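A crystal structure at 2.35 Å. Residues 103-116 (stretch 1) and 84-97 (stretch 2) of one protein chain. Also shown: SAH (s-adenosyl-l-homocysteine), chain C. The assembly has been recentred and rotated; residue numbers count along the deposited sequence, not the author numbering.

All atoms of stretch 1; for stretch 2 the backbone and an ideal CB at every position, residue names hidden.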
ATOM      1  N   THR A 103      -1.453   6.288 -32.314  1.00 56.20           N
ATOM      2  CA  THR A 103      -0.567   7.424 -32.559  1.00 56.69           C
ATOM      3  C   THR A 103      -0.306   8.205 -31.262  1.00 61.57           C
ATOM      4  O   THR A 103      -0.956   7.968 -30.246  1.00 63.24           O
ATOM      5  CB  THR A 103      -1.151   8.373 -33.619  1.00 64.83           C
ATOM      6  OG1 THR A 103      -2.308   9.036 -33.095  1.00 66.56           O
ATOM      7  CG2 THR A 103      -1.543   7.597 -34.876  1.00 63.20           C
ATOM      8  N   LEU A 104       0.659   9.116 -31.288  1.00 65.10           N
ATOM      9  CA  LEU A 104       0.945   9.913 -30.102  1.00 59.16           C
ATOM     10  C   LEU A 104      -0.240  10.816 -29.798  1.00 56.13           C
ATOM     11  O   LEU A 104      -0.625  10.988 -28.635  1.00 51.06           O
ATOM     12  CB  LEU A 104       2.219  10.752 -30.286  1.00 53.56           C
ATOM     13  CG  LEU A 104       2.530  11.769 -29.174  1.00 49.32           C
ATOM     14  CD1 LEU A 104       2.792  11.090 -27.840  1.00 39.40           C
ATOM     15  CD2 LEU A 104       3.702  12.683 -29.556  1.00 47.58           C
ATOM     16  N   ASP A 105      -0.813  11.393 -30.851  1.00 56.76           N
ATOM     17  CA  ASP A 105      -1.929  12.312 -30.699  1.00 66.21           C
ATOM     18  C   ASP A 105      -3.093  11.603 -30.044  1.00 67.85           C
ATOM     19  O   ASP A 105      -3.622  12.068 -29.040  1.00 72.74           O
ATOM     20  CB  ASP A 105      -2.361  12.887 -32.045  1.00 76.31           C
ATOM     21  CG  ASP A 105      -1.591  14.136 -32.425  1.00 76.85           C
ATOM     22  OD1 ASP A 105      -0.417  14.282 -32.018  1.00 68.57           O
ATOM     23  OD2 ASP A 105      -2.183  14.978 -33.133  1.00 85.24           O
ATOM     24  N   GLU A 106      -3.470  10.469 -30.628  1.00 62.67           N
ATOM     25  CA  GLU A 106      -4.485   9.589 -30.076  1.00 59.82           C
ATOM     26  C   GLU A 106      -4.220   9.268 -28.614  1.00 60.18           C
ATOM     27  O   GLU A 106      -5.152   9.182 -27.803  1.00 60.63           O
ATOM     28  CB  GLU A 106      -4.545   8.278 -30.874  1.00 67.74           C
ATOM     29  CG  GLU A 106      -5.481   8.296 -32.080  1.00 74.37           C
ATOM     30  CD  GLU A 106      -5.475   6.986 -32.867  1.00 77.63           C
ATOM     31  OE1 GLU A 106      -4.527   6.176 -32.716  1.00 73.28           O
ATOM     32  OE2 GLU A 106      -6.422   6.783 -33.656  1.00 85.18           O
ATOM     33  N   ALA A 107      -2.946   9.072 -28.285  1.00 54.35           N
ATOM     34  CA  ALA A 107      -2.587   8.584 -26.963  1.00 58.56           C
ATOM     35  C   ALA A 107      -2.737   9.679 -25.927  1.00 58.68           C
ATOM     36  O   ALA A 107      -3.169   9.404 -24.805  1.00 55.33           O
ATOM     37  CB  ALA A 107      -1.178   8.032 -26.957  1.00 55.10           C
ATOM     38  N   GLU A 108      -2.361  10.905 -26.307  1.00 60.90           N
ATOM     39  CA  GLU A 108      -2.567  12.082 -25.464  1.00 56.35           C
ATOM     40  C   GLU A 108      -4.046  12.149 -25.098  1.00 58.34           C
ATOM     41  O   GLU A 108      -4.409  12.169 -23.924  1.00 52.59           O
ATOM     42  CB  GLU A 108      -2.130  13.372 -26.170  1.00 50.46           C
ATOM     43  CG  GLU A 108      -0.627  13.487 -26.464  1.00 51.26           C
ATOM     44  CD  GLU A 108      -0.207  14.890 -26.899  1.00 54.01           C
ATOM     45  OE1 GLU A 108      -0.910  15.506 -27.734  1.00 50.42           O
ATOM     46  OE2 GLU A 108       0.830  15.382 -26.395  1.00 58.81           O
ATOM     47  N   ILE A 109      -4.887  12.141 -26.129  1.00 65.33           N
ATOM     48  CA  ILE A 109      -6.347  12.170 -25.996  1.00 65.13           C
ATOM     49  C   ILE A 109      -6.901  11.078 -25.073  1.00 60.55           C
ATOM     50  O   ILE A 109      -7.736  11.351 -24.214  1.00 63.47           O
ATOM     51  CB  ILE A 109      -7.017  12.038 -27.382  1.00 62.92           C
ATOM     52  CG1 ILE A 109      -6.578  13.186 -28.309  1.00 69.35           C
ATOM     53  CG2 ILE A 109      -8.534  11.988 -27.247  1.00 61.85           C
ATOM     54  CD1 ILE A 109      -6.919  14.585 -27.796  1.00 76.49           C
ATOM     55  N   ALA A 110      -6.423   9.851 -25.242  1.00 59.72           N
ATOM     56  CA  ALA A 110      -6.895   8.728 -24.436  1.00 53.27           C
ATOM     57  C   ALA A 110      -6.593   8.886 -22.943  1.00 51.18           C
ATOM     58  O   ALA A 110      -7.451   8.559 -22.108  1.00 59.16           O
ATOM     59  CB  ALA A 110      -6.310   7.435 -24.953  1.00 42.89           C
ATOM     60  N   MET A 111      -5.396   9.362 -22.593  1.00 45.19           N
ATOM     61  CA  MET A 111      -5.087   9.642 -21.182  1.00 59.91           C
ATOM     62  C   MET A 111      -5.973  10.770 -20.629  1.00 59.86           C
ATOM     63  O   MET A 111      -6.442  10.689 -19.498  1.00 60.96           O
ATOM     64  CB  MET A 111      -3.625  10.051 -20.975  1.00 56.38           C
ATOM     65  CG  MET A 111      -2.639   9.002 -20.555  1.00 56.00           C
ATOM     66  SD  MET A 111      -2.923   7.857 -19.201  1.00 62.85           S
ATOM     67  CE  MET A 111      -3.586   8.882 -18.023  1.00 35.69           C
ATOM     68  N   LEU A 112      -6.162  11.823 -21.421  1.00 51.60           N
ATOM     69  CA  LEU A 112      -6.914  12.988 -20.984  1.00 54.75           C
ATOM     70  C   LEU A 112      -8.359  12.591 -20.687  1.00 65.17           C
ATOM     71  O   LEU A 112      -8.922  12.970 -19.652  1.00 57.88           O
ATOM     72  CB  LEU A 112      -6.840  14.097 -22.043  1.00 49.03           C
ATOM     73  CG  LEU A 112      -5.464  14.784 -22.075  1.00 46.40           C
ATOM     74  CD1 LEU A 112      -5.338  15.839 -23.176  1.00 46.22           C
ATOM     75  CD2 LEU A 112      -5.126  15.381 -20.703  1.00 49.21           C
ATOM     76  N   ASP A 113      -8.939  11.805 -21.594  1.00 69.02           N
ATOM     77  CA  ASP A 113     -10.256  11.214 -21.385  1.00 70.17           C
ATOM     78  C   ASP A 113     -10.302  10.380 -20.112  1.00 66.17           C
ATOM     79  O   ASP A 113     -11.226  10.506 -19.305  1.00 64.01           O
ATOM     80  CB  ASP A 113     -10.647  10.351 -22.583  1.00 71.72           C
ATOM     81  CG  ASP A 113     -11.226  11.169 -23.718  1.00 74.45           C
ATOM     82  OD1 ASP A 113     -11.477  12.373 -23.506  1.00 69.16           O
ATOM     83  OD2 ASP A 113     -11.446  10.607 -24.813  1.00 80.70           O
ATOM     84  N   LEU A 114      -9.291   9.537 -19.929  1.00 57.67           N
ATOM     85  CA  LEU A 114      -9.226   8.671 -18.757  1.00 58.57           C
ATOM     86  C   LEU A 114      -9.170   9.469 -17.439  1.00 59.40           C
ATOM     87  O   LEU A 114      -9.714   9.039 -16.427  1.00 67.80           O
ATOM     88  CB  LEU A 114      -8.024   7.724 -18.878  1.00 53.97           C
ATOM     89  CG  LEU A 114      -7.855   6.675 -17.782  1.00 51.03           C
ATOM     90  CD1 LEU A 114      -9.148   5.879 -17.527  1.00 39.52           C
ATOM     91  CD2 LEU A 114      -6.674   5.748 -18.086  1.00 39.28           C
ATOM     92  N   TYR A 115      -8.518  10.626 -17.456  1.00 55.30           N
ATOM     93  CA  TYR A 115      -8.478  11.505 -16.290  1.00 55.78           C
ATOM     94  C   TYR A 115      -9.876  11.992 -15.927  1.00 55.73           C
ATOM     95  O   TYR A 115     -10.241  12.042 -14.756  1.00 53.71           O
ATOM     96  CB  TYR A 115      -7.591  12.722 -16.539  1.00 57.84           C
ATOM     97  CG  TYR A 115      -6.118  12.447 -16.704  1.00 59.22           C
ATOM     98  CD1 TYR A 115      -5.512  11.380 -16.072  1.00 55.10           C
ATOM     99  CD2 TYR A 115      -5.315  13.306 -17.475  1.00 60.82           C
ATOM    100  CE1 TYR A 115      -4.143  11.177 -16.190  1.00 44.67           C
ATOM    101  CE2 TYR A 115      -3.963  13.088 -17.630  1.00 51.01           C
ATOM    102  CZ  TYR A 115      -3.381  12.005 -16.995  1.00 43.94           C
ATOM    103  OH  TYR A 115      -2.027  11.780 -17.154  1.00 41.50           O
ATOM    104  N   CYS A 116     -10.641  12.372 -16.947  1.00 55.61           N
ATOM    105  CA  CYS A 116     -11.987  12.894 -16.744  1.00 61.21           C
ATOM    106  C   CYS A 116     -12.910  11.826 -16.226  1.00 58.13           C
ATOM    107  O   CYS A 116     -13.792  12.100 -15.426  1.00 63.76           O
ATOM    108  CB  CYS A 116     -12.548  13.468 -18.039  1.00 62.47           C
ATOM    109  SG  CYS A 116     -11.504  14.734 -18.730  1.00 70.55           S
ATOM    110  N   UNK A  84       6.948  20.435 -31.586  1.00 63.93           N
ATOM    111  CA  UNK A  84       7.620  19.467 -32.434  1.00 65.21           C
ATOM    112  C   UNK A  84       7.794  18.125 -31.697  1.00 65.50           C
ATOM    113  O   UNK A  84       7.464  17.056 -32.233  1.00 56.09           O
ATOM    114  CB  UNK A  84       8.977  20.013 -32.884  1.00 65.21           C
ATOM    115  N   UNK A  85       8.300  18.184 -30.469  1.00 60.95           N
ATOM    116  CA  UNK A  85       8.539  16.959 -29.730  1.00 60.74           C
ATOM    117  C   UNK A  85       7.239  16.358 -29.198  1.00 63.78           C
ATOM    118  O   UNK A  85       7.029  15.155 -29.326  1.00 62.88           O
ATOM    119  CB  UNK A  85       9.507  17.224 -28.576  1.00 60.74           C
ATOM    120  N   UNK A  86       6.377  17.186 -28.601  1.00 59.86           N
ATOM    121  CA  UNK A  86       5.099  16.703 -28.067  1.00 52.77           C
ATOM    122  C   UNK A  86       4.071  16.601 -29.187  1.00 56.17           C
ATOM    123  O   UNK A  86       4.291  17.123 -30.284  1.00 53.28           O
ATOM    124  CB  UNK A  86       4.588  17.626 -26.959  1.00 52.77           C
ATOM    125  N   UNK A  87       2.953  15.927 -28.909  1.00 61.27           N
ATOM    126  CA  UNK A  87       1.837  15.835 -29.844  1.00 59.11           C
ATOM    127  C   UNK A  87       0.981  17.092 -29.838  1.00 62.70           C
ATOM    128  O   UNK A  87       1.419  18.131 -29.345  1.00 75.13           O
ATOM    129  CB  UNK A  87       0.971  14.618 -29.511  1.00 59.11           C
ATOM    130  N   UNK A  88      -0.240  16.995 -30.364  1.00 58.92           N
ATOM    131  CA  UNK A  88      -1.116  18.162 -30.568  1.00 60.77           C
ATOM    132  C   UNK A  88      -1.490  18.968 -29.322  1.00 64.57           C
ATOM    133  O   UNK A  88      -1.736  20.174 -29.430  1.00 72.68           O
ATOM    134  CB  UNK A  88      -2.412  17.688 -31.230  1.00 60.77           C
ATOM    135  N   UNK A  89      -1.582  18.315 -28.162  1.00 62.39           N
ATOM    136  CA  UNK A  89      -1.988  18.992 -26.927  1.00 68.63           C
ATOM    137  C   UNK A  89      -0.803  19.365 -26.039  1.00 67.95           C
ATOM    138  O   UNK A  89      -0.980  19.984 -24.986  1.00 74.40           O
ATOM    139  CB  UNK A  89      -2.952  18.102 -26.141  1.00 68.63           C
ATOM    140  N   UNK A  90       0.400  18.998 -26.470  1.00 63.07           N
ATOM    141  CA  UNK A  90       1.605  19.341 -25.736  1.00 62.84           C
ATOM    142  C   UNK A  90       1.534  18.743 -24.341  1.00 65.83           C
ATOM    143  O   UNK A  90       1.753  19.425 -23.337  1.00 70.24           O
ATOM    144  CB  UNK A  90       1.792  20.858 -25.668  1.00 62.84           C
ATOM    145  N   UNK A  91       1.211  17.459 -24.283  1.00 62.67           N
ATOM    146  CA  UNK A  91       1.146  16.762 -23.016  1.00 58.03           C
ATOM    147  C   UNK A  91       2.543  16.303 -22.649  1.00 56.30           C
ATOM    148  O   UNK A  91       3.125  15.472 -23.342  1.00 66.62           O
ATOM    149  CB  UNK A  91       0.174  15.582 -23.079  1.00 58.03           C
ATOM    150  N   UNK A  92       3.080  16.852 -21.563  1.00 45.43           N
ATOM    151  CA  UNK A  92       4.447  16.564 -21.154  1.00 41.02           C
ATOM    152  C   UNK A  92       4.462  15.555 -20.027  1.00 48.56           C
ATOM    153  O   UNK A  92       5.253  15.658 -19.083  1.00 55.25           O
ATOM    154  CB  UNK A  92       5.167  17.845 -20.728  1.00 41.02           C
ATOM    155  N   UNK A  93       3.570  14.573 -20.146  1.00 42.35           N
ATOM    156  CA  UNK A  93       3.371  13.533 -19.150  1.00 39.44           C
ATOM    157  C   UNK A  93       2.789  12.272 -19.833  1.00 47.10           C
ATOM    158  O   UNK A  93       2.446  12.297 -21.022  1.00 47.29           O
ATOM    159  CB  UNK A  93       2.449  14.029 -18.035  1.00 39.44           C
ATOM    160  N   UNK A  94       2.655  11.183 -19.081  1.00 41.85           N
ATOM    161  CA  UNK A  94       2.324   9.881 -19.669  1.00 43.68           C
ATOM    162  C   UNK A  94       1.081   9.859 -20.578  1.00 46.89           C
ATOM    163  O   UNK A  94       0.027  10.370 -20.223  1.00 52.09           O
ATOM    164  CB  UNK A  94       2.120   8.871 -18.538  1.00 43.68           C
ATOM    165  N   UNK A  95       1.218   9.286 -21.765  1.00 46.85           N
ATOM    166  CA  UNK A  95       0.070   9.106 -22.643  1.00 46.03           C
ATOM    167  C   UNK A  95      -0.385   7.642 -22.633  1.00 47.57           C
ATOM    168  O   UNK A  95       0.297   6.773 -22.093  1.00 42.77           O
ATOM    169  CB  UNK A  95       0.411   9.552 -24.066  1.00 46.03           C
ATOM    170  N   UNK A  96      -1.551   7.383 -23.210  1.00 50.25           N
ATOM    171  CA  UNK A  96      -2.154   6.069 -23.100  1.00 55.91           C
ATOM    172  C   UNK A  96      -2.289   5.391 -24.456  1.00 50.51           C
ATOM    173  O   UNK A  96      -3.058   5.827 -25.313  1.00 48.68           O
ATOM    174  CB  UNK A  96      -3.525   6.176 -22.430  1.00 55.91           C
ATOM    175  N   UNK A  97      -1.524   4.322 -24.638  1.00 54.18           N
ATOM    176  CA  UNK A  97      -1.551   3.552 -25.869  1.00 60.75           C
ATOM    177  C   UNK A  97      -2.294   2.228 -25.624  1.00 66.24           C
ATOM    178  O   UNK A  97      -1.744   1.314 -25.000  1.00 62.97           O
ATOM    179  CB  UNK A  97      -0.131   3.298 -26.379  1.00 60.75           C
TER
HETATM  180  N   SAH C 501       0.910  18.540 -15.667  1.00 52.43           N
HETATM  181  CA  SAH C 501       1.524  18.856 -16.949  1.00 58.27           C
HETATM  182  CB  SAH C 501       3.040  18.908 -16.828  1.00 61.14           C
HETATM  183  CG  SAH C 501       3.663  17.945 -15.822  1.00 62.33           C
HETATM  184  SD  SAH C 501       5.435  18.276 -15.611  1.00 71.02           S
HETATM  185  C   SAH C 501       1.140  17.849 -18.023  1.00 56.36           C
HETATM  186  O   SAH C 501       0.652  16.776 -17.666  1.00 58.08           O
HETATM  187  OXT SAH C 501       1.312  18.083 -19.231  1.00 51.87           O
HETATM  188  C5' SAH C 501       5.215  19.077 -13.998  1.00 53.42           C
HETATM  189  C4' SAH C 501       4.462  20.412 -14.046  1.00 68.55           C
HETATM  190  O4' SAH C 501       4.383  20.982 -12.748  1.00 70.32           O
HETATM  191  C3' SAH C 501       5.148  21.445 -14.930  1.00 76.99           C
HETATM  192  O3' SAH C 501       4.164  22.204 -15.585  1.00 82.08           O
HETATM  193  C2' SAH C 501       5.864  22.371 -13.980  1.00 71.42           C
HETATM  194  O2' SAH C 501       5.883  23.663 -14.534  1.00 71.09           O
HETATM  195  C1' SAH C 501       4.987  22.270 -12.733  1.00 67.04           C
HETATM  196  N9  SAH C 501       5.727  22.504 -11.472  1.00 62.24           N
HETATM  197  C8  SAH C 501       6.883  21.896 -11.030  1.00 66.04           C
HETATM  198  N7  SAH C 501       7.208  22.418  -9.819  1.00 65.32           N
HETATM  199  C5  SAH C 501       6.275  23.352  -9.482  1.00 60.28           C
HETATM  200  C6  SAH C 501       6.119  24.193  -8.373  1.00 69.53           C
HETATM  201  N6  SAH C 501       6.993  24.175  -7.363  1.00 75.98           N
HETATM  202  N1  SAH C 501       5.041  25.059  -8.329  1.00 67.44           N
HETATM  203  C2  SAH C 501       4.134  25.095  -9.373  1.00 60.64           C
HETATM  204  N3  SAH C 501       4.292  24.263 -10.463  1.00 50.05           N
HETATM  205  C4  SAH C 501       5.347  23.411 -10.515  1.00 51.24           C

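Positions 84 and 85 close a helix, and no atom of stretch 1 lies within 5.5 Å of either ideal CB; the deposited residues are I84 and M85. Position 86 leaves helical phi/psi with its CB sideways, 4.4 Å from E108 OE2. A small or polar residue would suit; it is N86.

Position 87 is the strictest. Its ideal CB would sit 2.7 Å from E108 OE1 and 2.9 Å from D105 OD1, so any side chain collides with both carboxylates. G87 lets E108 and D105 reach the backbone, its own N giving E108 OE2 a weak bond.

Position 88, second in a type I turn running from 87 to 90, has its CB 3.3 Å from D105 OD2. A short donor such as serine or threonine fits. S88 uses both ends: N donates to D105 OD1 (3.2 Å) and OG to D105 OD2 (2.5 Å).

At 89 the CB points toward the helix, between E108 OE1 and L112 CD1, so a polar residue of modest size would do. N89 donates its backbone N to E108 OE1 at 2.9 Å, nearly straight, a bond any residue but proline could make. Position 90 has positive phi (60°) and points away; glycine or asparagine would be comfortable, yet L90 is there.

Position 91 points toward the helix with its CB 3.4 Å from E108 OE2, and a channel past M111 and L112 leads to Y115 OH. A long chain ending in a donor suits. K91 runs extended through its first three chi angles, CE packing 3.7 Å from L112 CD2, and NZ donates to Y115 OH at 2.9 Å. Its backbone N also bonds E108 OE2 (3.0 Å).

Positions 92 and 93 look to the ligand. The CB at 92 has room, so glycine is not forced by stretch 1; G92 N donates to SAH OXT. At 93 a small hydroxyl could reach the carboxylate, and S93 OG donates to SAH O at 2.4 Å.

At 94 the CB points sideways, 5.2 Å from M111 CG, although the backbone O of 94 lies 3.0 Å from M111 CG; small residues serve, here C94. At 95 the CB is 3.6 Å from A107 CB, favouring something small and apolar: C95, with SG 3.6 Å from E108 CG.

Position 96 meets M111 CG and A110 CB; a broad apolar or aromatic residue fits. Y96 packs there, while its N donates to A107 O (3.0 Å). At 97 an aromatic can swing back to A107: F97 lays a ring face under A107 CB.

Stretch 2, residues 84-97: IMNGSNLKGSCCYF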
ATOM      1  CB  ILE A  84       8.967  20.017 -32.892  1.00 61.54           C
ATOM      2  CG1 ILE A  84       8.760  21.260 -33.762  1.00 63.93           C
ATOM      3  CG2 ILE A  84       9.729  18.984 -33.691  1.00 61.83           C
ATOM      4  CD1 ILE A  84      10.031  22.020 -34.044  1.00 64.60           C
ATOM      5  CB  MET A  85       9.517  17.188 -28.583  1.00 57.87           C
ATOM      6  CG  MET A  85       9.998  15.883 -27.970  1.00 59.43           C
ATOM      7  SD  MET A  85      11.199  16.059 -26.639  1.00 62.15           S
ATOM      8  CE  MET A  85      10.129  16.397 -25.230  1.00 63.05           C
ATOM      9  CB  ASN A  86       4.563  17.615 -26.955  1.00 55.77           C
ATOM     10  CG  ASN A  86       5.482  17.676 -25.734  1.00 65.25           C
ATOM     11  OD1 ASN A  86       6.544  17.037 -25.695  1.00 66.50           O
ATOM     12  ND2 ASN A  86       5.078  18.461 -24.734  1.00 62.72           N
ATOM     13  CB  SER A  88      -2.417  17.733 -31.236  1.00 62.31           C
ATOM     14  OG  SER A  88      -2.234  17.429 -32.589  1.00 69.80           O
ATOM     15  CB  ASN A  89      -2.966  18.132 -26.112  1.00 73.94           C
ATOM     16  CG  ASN A  89      -4.064  17.514 -26.957  1.00 86.08           C
ATOM     17  OD1 ASN A  89      -3.907  16.419 -27.501  1.00 84.39           O
ATOM     18  ND2 ASN A  89      -5.183  18.217 -27.067  1.00 98.36           N
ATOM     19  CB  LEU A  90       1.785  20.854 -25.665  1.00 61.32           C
ATOM     20  CG  LEU A  90       1.678  21.594 -26.997  1.00 59.61           C
ATOM     21  CD1 LEU A  90       1.849  23.081 -26.782  1.00 53.70           C
ATOM     22  CD2 LEU A  90       2.695  21.071 -27.981  1.00 55.29           C
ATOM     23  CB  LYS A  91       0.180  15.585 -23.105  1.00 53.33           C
ATOM     24  CG  LYS A  91      -0.115  14.907 -21.762  1.00 44.43           C
ATOM     25  CD  LYS A  91      -1.180  13.824 -21.930  1.00 40.99           C
ATOM     26  CE  LYS A  91      -1.893  13.567 -20.619  1.00 40.26           C
ATOM     27  NZ  LYS A  91      -0.976  12.981 -19.614  1.00 40.72           N
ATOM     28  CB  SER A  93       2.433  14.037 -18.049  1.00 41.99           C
ATOM     29  OG  SER A  93       1.252  14.612 -18.613  1.00 40.57           O
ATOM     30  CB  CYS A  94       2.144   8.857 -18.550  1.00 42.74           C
ATOM     31  SG  CYS A  94       2.025   7.183 -19.146  1.00 57.47           S
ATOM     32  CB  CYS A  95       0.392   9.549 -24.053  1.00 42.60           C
ATOM     33  SG  CYS A  95       0.875  11.256 -24.090  1.00 63.56           S
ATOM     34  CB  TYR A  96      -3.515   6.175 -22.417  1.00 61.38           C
ATOM     35  CG  TYR A  96      -4.015   4.859 -21.904  1.00 63.67           C
ATOM     36  CD1 TYR A  96      -4.857   4.066 -22.678  1.00 64.53           C
ATOM     37  CD2 TYR A  96      -3.638   4.396 -20.656  1.00 62.49           C
ATOM     38  CE1 TYR A  96      -5.312   2.855 -22.221  1.00 59.32           C
ATOM     39  CE2 TYR A  96      -4.095   3.180 -20.183  1.00 64.04           C
ATOM     40  CZ  TYR A  96      -4.929   2.412 -20.966  1.00 60.99           C
ATOM     41  OH  TYR A  96      -5.382   1.203 -20.487  1.00 59.92           O
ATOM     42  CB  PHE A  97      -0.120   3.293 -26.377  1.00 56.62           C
ATOM     43  CG  PHE A  97       0.683   4.549 -26.653  1.00 53.67           C
ATOM     44  CD1 PHE A  97       1.270   5.263 -25.614  1.00 49.94           C
ATOM     45  CD2 PHE A  97       0.879   4.993 -27.950  1.00 52.41           C
ATOM     46  CE1 PHE A  97       2.011   6.401 -25.851  1.00 48.14           C
ATOM     47  CE2 PHE A  97       1.627   6.137 -28.204  1.00 49.95           C
ATOM     48  CZ  PHE A  97       2.193   6.847 -27.151  1.00 49.45           C
TER
HETATM   49  O   HOH W   1       3.180  14.296 -25.927  1.00 47.31           O
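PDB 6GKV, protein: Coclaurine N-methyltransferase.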